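Long-range contacts in (S)-ureidoglycine--glyoxylate transaminase (Bacillus subtilis, PDB 3ISL), which catalyses the pyridoxal-phosphate-dependent transfer of the amino group of (S)-ureidoglycine to glyoxylate, yielding oxalurate and glycine in purine catabolism: residues I14-P19 with G347-S352; A300-G305 with F378-L383. All blocks are in the same frame, centred on the assembly; numbering follows the deposited sequence.

Overall arrangement
Both contacts are buried and packed against each other, their centres about 13 Å apart, in the part of this class-V aminotransferase that brings the N-terminal stretch together with the C-terminal third of the chain. Contact 1 lies nearer the middle of the chain and reaches toward the cofactor; its chemistry is mixed, with a backbone hydrogen bond, a carboxylate and a bound water beside methyl groups. Contact 2, farther out and away from the annotated sites, joins two helices through leucine and valine methyls and the bare backbone of a glycine. They share no element, yet they meet where Val379 of the helix 373-389 lies on Ile350, its CG2 3.7 Å from Ile350 CG2.

Contact 1: residues I14-P19 with G347-S352; sequences IMTPGP and GIEIAS
With CG anti to its backbone N (chi1 -157°) and the chain extended beyond, Glu349 runs beside Ile14 and brings its carboxylate against Thr16, where a chi1 of 64° sets OG1 between N and carbonyl carbon while CG2 lies anti to that carbon. The frame is a short parallel beta pairing of 13-14 with 348-349, which ties the N-terminal stretch to the small domain of a fold-type I aminotransferase. Across it Met15 N donates to Glu349 O at 2.7 Å, somewhat bent at 142°.

The Thr16 methyl sits squarely over the face of the carboxylate, CG2 3.4 Å from Glu349 CD, and Ile14 CG2 approaches Glu349 OE1 to 3.7 Å. Threonine suits this place because its other branch is polar: OG1 accepts from Gly18 N at 3.1 Å, closing an ST turn. An alanine here would probably leave Gly18 N without that acceptor and open a gap over the carboxylate face. Gly18 has backbone angles that would jam a CB against the preceding carbonyl oxygen, so glycine fits the turn.

Farther along, Pro17 CD packs on Ala351 CB at 3.6 Å, a methyl small enough for close approach; the Pro17 side chain is about 6 Å from the bound pyridoxal phosphate. Met15, bent at chi2 and chi3, turns its end away toward Val379 and Asn375 of the helix 373-389. A water donates to Pro19 O at 2.7 Å and to Glu349 OE1 at 3.0 Å.

Contact 2: residues A300-G305 with F378-L383; sequences AALAAG and FVLAGL
Leu302 and Leu380 cross obliquely, whereas Leu302 and Val379 meet at about a right angle, and one methyl serves both pairs. Leu302 has CG anti to its backbone N (chi1 179°), and its CD1 reaches across to lie 3.8 Å from Leu380 CD2 and 3.9 Å from Val379 CG1. The helices run nearly parallel, at 18°, with axes 10.4 Å apart, a spacing that branched aliphatic side chains can bridge.

Leu380 points toward the other helix and lays its two methyls against the backbone of Gly305: CD1 is 4.0 Å from Gly305 CA, and CD2 is 3.8 Å from Gly305 C. Glycine suits that position, since a CB there would point at the leucine and clash with CD1. Leucine, in turn, has a fork that can touch backbone and side chain together, with CD2 shared between Gly305 and Leu302.

Around this pair, Ala301 rests on Val406 and Tyr407 of the helix 398-408, which also receives Leu380 at Ala403. Val379 also touches Ile348, in the parallel strand pair 13-14 and 348-349, while Leu383 meets Val338 of the helix 335-346.

Contact 1: residues I14-P19 with G347-S352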
loop_
_atom_site.group_PDB
_atom_site.type_symbol
_atom_site.label_atom_id
_atom_site.label_comp_id
_atom_site.label_asym_id
_atom_site.label_seq_id
_atom_site.Cartn_x
_atom_site.Cartn_y
_atom_site.Cartn_z
ATOM N N ILE A 14 2.420 22.867 -2.693
ATOM C CA ILE A 14 2.098 22.162 -1.455
ATOM C C ILE A 14 3.081 22.454 -0.340
ATOM O O ILE A 14 4.282 22.078 -0.401
ATOM C CB ILE A 14 1.990 20.628 -1.609
ATOM C CG1 ILE A 14 0.917 20.304 -2.652
ATOM C CG2 ILE A 14 1.627 19.984 -0.214
ATOM C CD1 ILE A 14 0.809 18.752 -3.020
ATOM N N MET A 15 2.541 23.104 0.691
ATOM C CA MET A 15 3.344 23.530 1.796
ATOM C C MET A 15 2.748 23.040 3.130
ATOM O O MET A 15 2.758 23.781 4.127
ATOM C CB MET A 15 3.516 25.107 1.748
ATOM C CG MET A 15 4.491 25.568 0.565
ATOM S SD MET A 15 6.143 24.720 0.494
ATOM C CE MET A 15 7.180 25.856 1.422
ATOM N N THR A 16 2.236 21.813 3.136
ATOM C CA THR A 16 1.762 21.151 4.355
ATOM C C THR A 16 2.915 20.265 4.864
ATOM O O THR A 16 3.935 20.137 4.183
ATOM C CB THR A 16 0.621 20.212 4.027
ATOM O OG1 THR A 16 1.100 19.155 3.164
ATOM C CG2 THR A 16 -0.544 20.970 3.355
ATOM N N PRO A 17 2.742 19.634 6.043
ATOM C CA PRO A 17 3.654 18.565 6.474
ATOM C C PRO A 17 3.438 17.172 5.847
ATOM O O PRO A 17 3.926 16.181 6.388
ATOM C CB PRO A 17 3.436 18.504 8.003
ATOM C CG PRO A 17 2.869 19.854 8.409
ATOM C CD PRO A 17 1.963 20.194 7.179
ATOM N N GLY A 18 2.752 17.097 4.701
ATOM C CA GLY A 18 2.594 15.867 3.954
ATOM C C GLY A 18 1.141 15.604 3.658
ATOM O O GLY A 18 0.277 15.979 4.442
ATOM N N PRO A 19 0.860 14.982 2.508
ATOM C CA PRO A 19 1.852 14.631 1.507
ATOM C C PRO A 19 2.302 15.869 0.688
ATOM O O PRO A 19 1.450 16.728 0.353
ATOM C CB PRO A 19 1.089 13.646 0.600
ATOM C CG PRO A 19 -0.359 14.082 0.759
ATOM C CD PRO A 19 -0.485 14.485 2.169
ATOM N N GLY A 347 -3.906 28.176 -5.096
ATOM C CA GLY A 347 -3.518 26.778 -5.251
ATOM C C GLY A 347 -2.462 26.406 -4.208
ATOM O O GLY A 347 -1.774 25.394 -4.354
ATOM N N ILE A 348 -2.294 27.244 -3.185
ATOM C CA ILE A 348 -1.288 26.977 -2.134
ATOM C C ILE A 348 -1.878 26.182 -0.986
ATOM O O ILE A 348 -2.938 26.549 -0.478
ATOM C CB ILE A 348 -0.757 28.304 -1.539
ATOM C CG1 ILE A 348 0.096 29.026 -2.598
ATOM C CG2 ILE A 348 0.024 28.043 -0.226
ATOM C CD1 ILE A 348 0.508 30.504 -2.106
ATOM N N GLU A 349 -1.217 25.103 -0.567
ATOM C CA GLU A 349 -1.794 24.291 0.520
ATOM C C GLU A 349 -0.946 24.363 1.765
ATOM O O GLU A 349 0.226 24.057 1.701
ATOM C CB GLU A 349 -1.954 22.798 0.115
ATOM C CG GLU A 349 -3.037 22.127 0.974
ATOM C CD GLU A 349 -2.954 20.577 0.938
ATOM O OE1 GLU A 349 -2.094 20.059 0.222
ATOM O OE2 GLU A 349 -3.755 19.895 1.608
ATOM N N ILE A 350 -1.555 24.804 2.865
ATOM C CA ILE A 350 -0.995 24.717 4.232
ATOM C C ILE A 350 -1.963 23.921 5.106
ATOM O O ILE A 350 -3.112 23.718 4.751
ATOM C CB ILE A 350 -0.663 26.118 4.892
ATOM C CG1 ILE A 350 -1.956 26.888 5.231
ATOM C CG2 ILE A 350 0.389 26.883 3.991
ATOM C CD1 ILE A 350 -1.718 28.383 5.872
ATOM N N ALA A 351 -1.477 23.471 6.248
ATOM C CA ALA A 351 -2.253 22.583 7.117
ATOM C C ALA A 351 -2.906 23.351 8.258
ATOM O O ALA A 351 -2.310 24.274 8.808
ATOM C CB ALA A 351 -1.341 21.480 7.629
ATOM N N SER A 352 -4.127 22.971 8.621
ATOM C CA SER A 352 -4.707 23.421 9.883
ATOM C C SER A 352 -4.300 22.414 10.951
ATOM O O SER A 352 -3.549 21.482 10.681
ATOM C CB SER A 352 -6.241 23.488 9.808
ATOM O OG SER A 352 -6.689 24.757 9.332
HETATM O O HOH W 1 -0.472 18.023 1.689
#

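Contact 2: residues A300-G305 with F378-L383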
loop_
_atom_site.group_PDB
_atom_site.type_symbol
_atom_site.label_atom_id
_atom_site.label_comp_id
_atom_site.label_asym_id
_atom_site.label_seq_id
_atom_site.Cartn_x
_atom_site.Cartn_y
_atom_site.Cartn_z
ATOM N N ALA A 300 14.992 28.834 7.532
ATOM C CA ALA A 300 15.440 30.132 8.019
ATOM C C ALA A 300 14.797 31.285 7.201
ATOM O O ALA A 300 14.266 32.213 7.787
ATOM C CB ALA A 300 16.970 30.225 8.010
ATOM N N ALA A 301 14.800 31.180 5.866
ATOM C CA ALA A 301 14.083 32.109 5.023
ATOM C C ALA A 301 12.547 32.214 5.336
ATOM O O ALA A 301 12.049 33.325 5.482
ATOM C CB ALA A 301 14.325 31.736 3.538
ATOM N N LEU A 302 11.809 31.068 5.399
ATOM C CA LEU A 302 10.404 31.072 5.827
ATOM C C LEU A 302 10.201 31.826 7.157
ATOM O O LEU A 302 9.345 32.723 7.261
ATOM C CB LEU A 302 9.835 29.644 5.917
ATOM C CG LEU A 302 8.372 29.541 6.369
ATOM C CD1 LEU A 302 7.460 30.151 5.294
ATOM C CD2 LEU A 302 7.928 28.103 6.613
ATOM N N ALA A 303 11.022 31.465 8.161
ATOM C CA ALA A 303 11.012 32.060 9.490
ATOM C C ALA A 303 11.184 33.575 9.486
ATOM O O ALA A 303 10.394 34.312 10.169
ATOM C CB ALA A 303 12.078 31.395 10.392
ATOM N N ALA A 304 12.179 34.061 8.731
ATOM C CA ALA A 304 12.362 35.543 8.673
ATOM C C ALA A 304 11.151 36.139 7.936
ATOM O O ALA A 304 10.669 37.170 8.339
ATOM C CB ALA A 304 13.716 35.971 8.037
ATOM N N GLY A 305 10.582 35.444 6.934
ATOM C CA GLY A 305 9.397 36.008 6.299
ATOM C C GLY A 305 8.190 36.092 7.226
ATOM O O GLY A 305 7.480 37.157 7.286
ATOM N N PHE A 378 6.485 31.861 -2.571
ATOM C CA PHE A 378 5.062 31.927 -2.942
ATOM C C PHE A 378 4.142 31.750 -1.744
ATOM O O PHE A 378 3.084 32.387 -1.670
ATOM C CB PHE A 378 4.767 30.887 -4.038
ATOM C CG PHE A 378 3.402 31.034 -4.751
ATOM C CD1 PHE A 378 2.738 32.265 -4.885
ATOM C CD2 PHE A 378 2.807 29.897 -5.367
ATOM C CE1 PHE A 378 1.490 32.332 -5.587
ATOM C CE2 PHE A 378 1.569 29.987 -6.075
ATOM C CZ PHE A 378 0.934 31.194 -6.170
ATOM N N VAL A 379 4.517 30.889 -0.806
ATOM C CA VAL A 379 3.658 30.662 0.334
ATOM C C VAL A 379 3.587 31.945 1.189
ATOM O O VAL A 379 2.513 32.281 1.750
ATOM C CB VAL A 379 4.065 29.406 1.174
ATOM C CG1 VAL A 379 5.293 29.734 2.052
ATOM C CG2 VAL A 379 2.865 28.937 2.066
ATOM N N LEU A 380 4.703 32.678 1.286
ATOM C CA LEU A 380 4.682 33.956 2.076
ATOM C C LEU A 380 3.868 35.008 1.312
ATOM O O LEU A 380 3.093 35.773 1.915
ATOM C CB LEU A 380 6.084 34.506 2.358
ATOM C CG LEU A 380 6.990 33.620 3.214
ATOM C CD1 LEU A 380 8.413 34.048 2.974
ATOM C CD2 LEU A 380 6.606 33.796 4.682
ATOM N N ALA A 381 4.038 35.057 -0.005
ATOM C CA ALA A 381 3.282 36.051 -0.784
ATOM C C ALA A 381 1.768 35.766 -0.667
ATOM O O ALA A 381 1.010 36.649 -0.382
ATOM C CB ALA A 381 3.719 36.051 -2.213
ATOM N N GLY A 382 1.374 34.510 -0.860
ATOM C CA GLY A 382 -0.011 34.115 -0.765
ATOM C C GLY A 382 -0.581 34.350 0.618
ATOM O O GLY A 382 -1.717 34.887 0.759
ATOM N N LEU A 383 0.166 33.947 1.640
ATOM C CA LEU A 383 -0.348 34.070 2.992
ATOM C C LEU A 383 -0.432 35.554 3.371
ATOM O O LEU A 383 -1.392 35.944 4.019
ATOM C CB LEU A 383 0.459 33.270 4.020
ATOM C CG LEU A 383 0.051 33.330 5.516
ATOM C CD1 LEU A 383 -1.172 32.498 5.864
ATOM C CD2 LEU A 383 1.259 32.818 6.325
#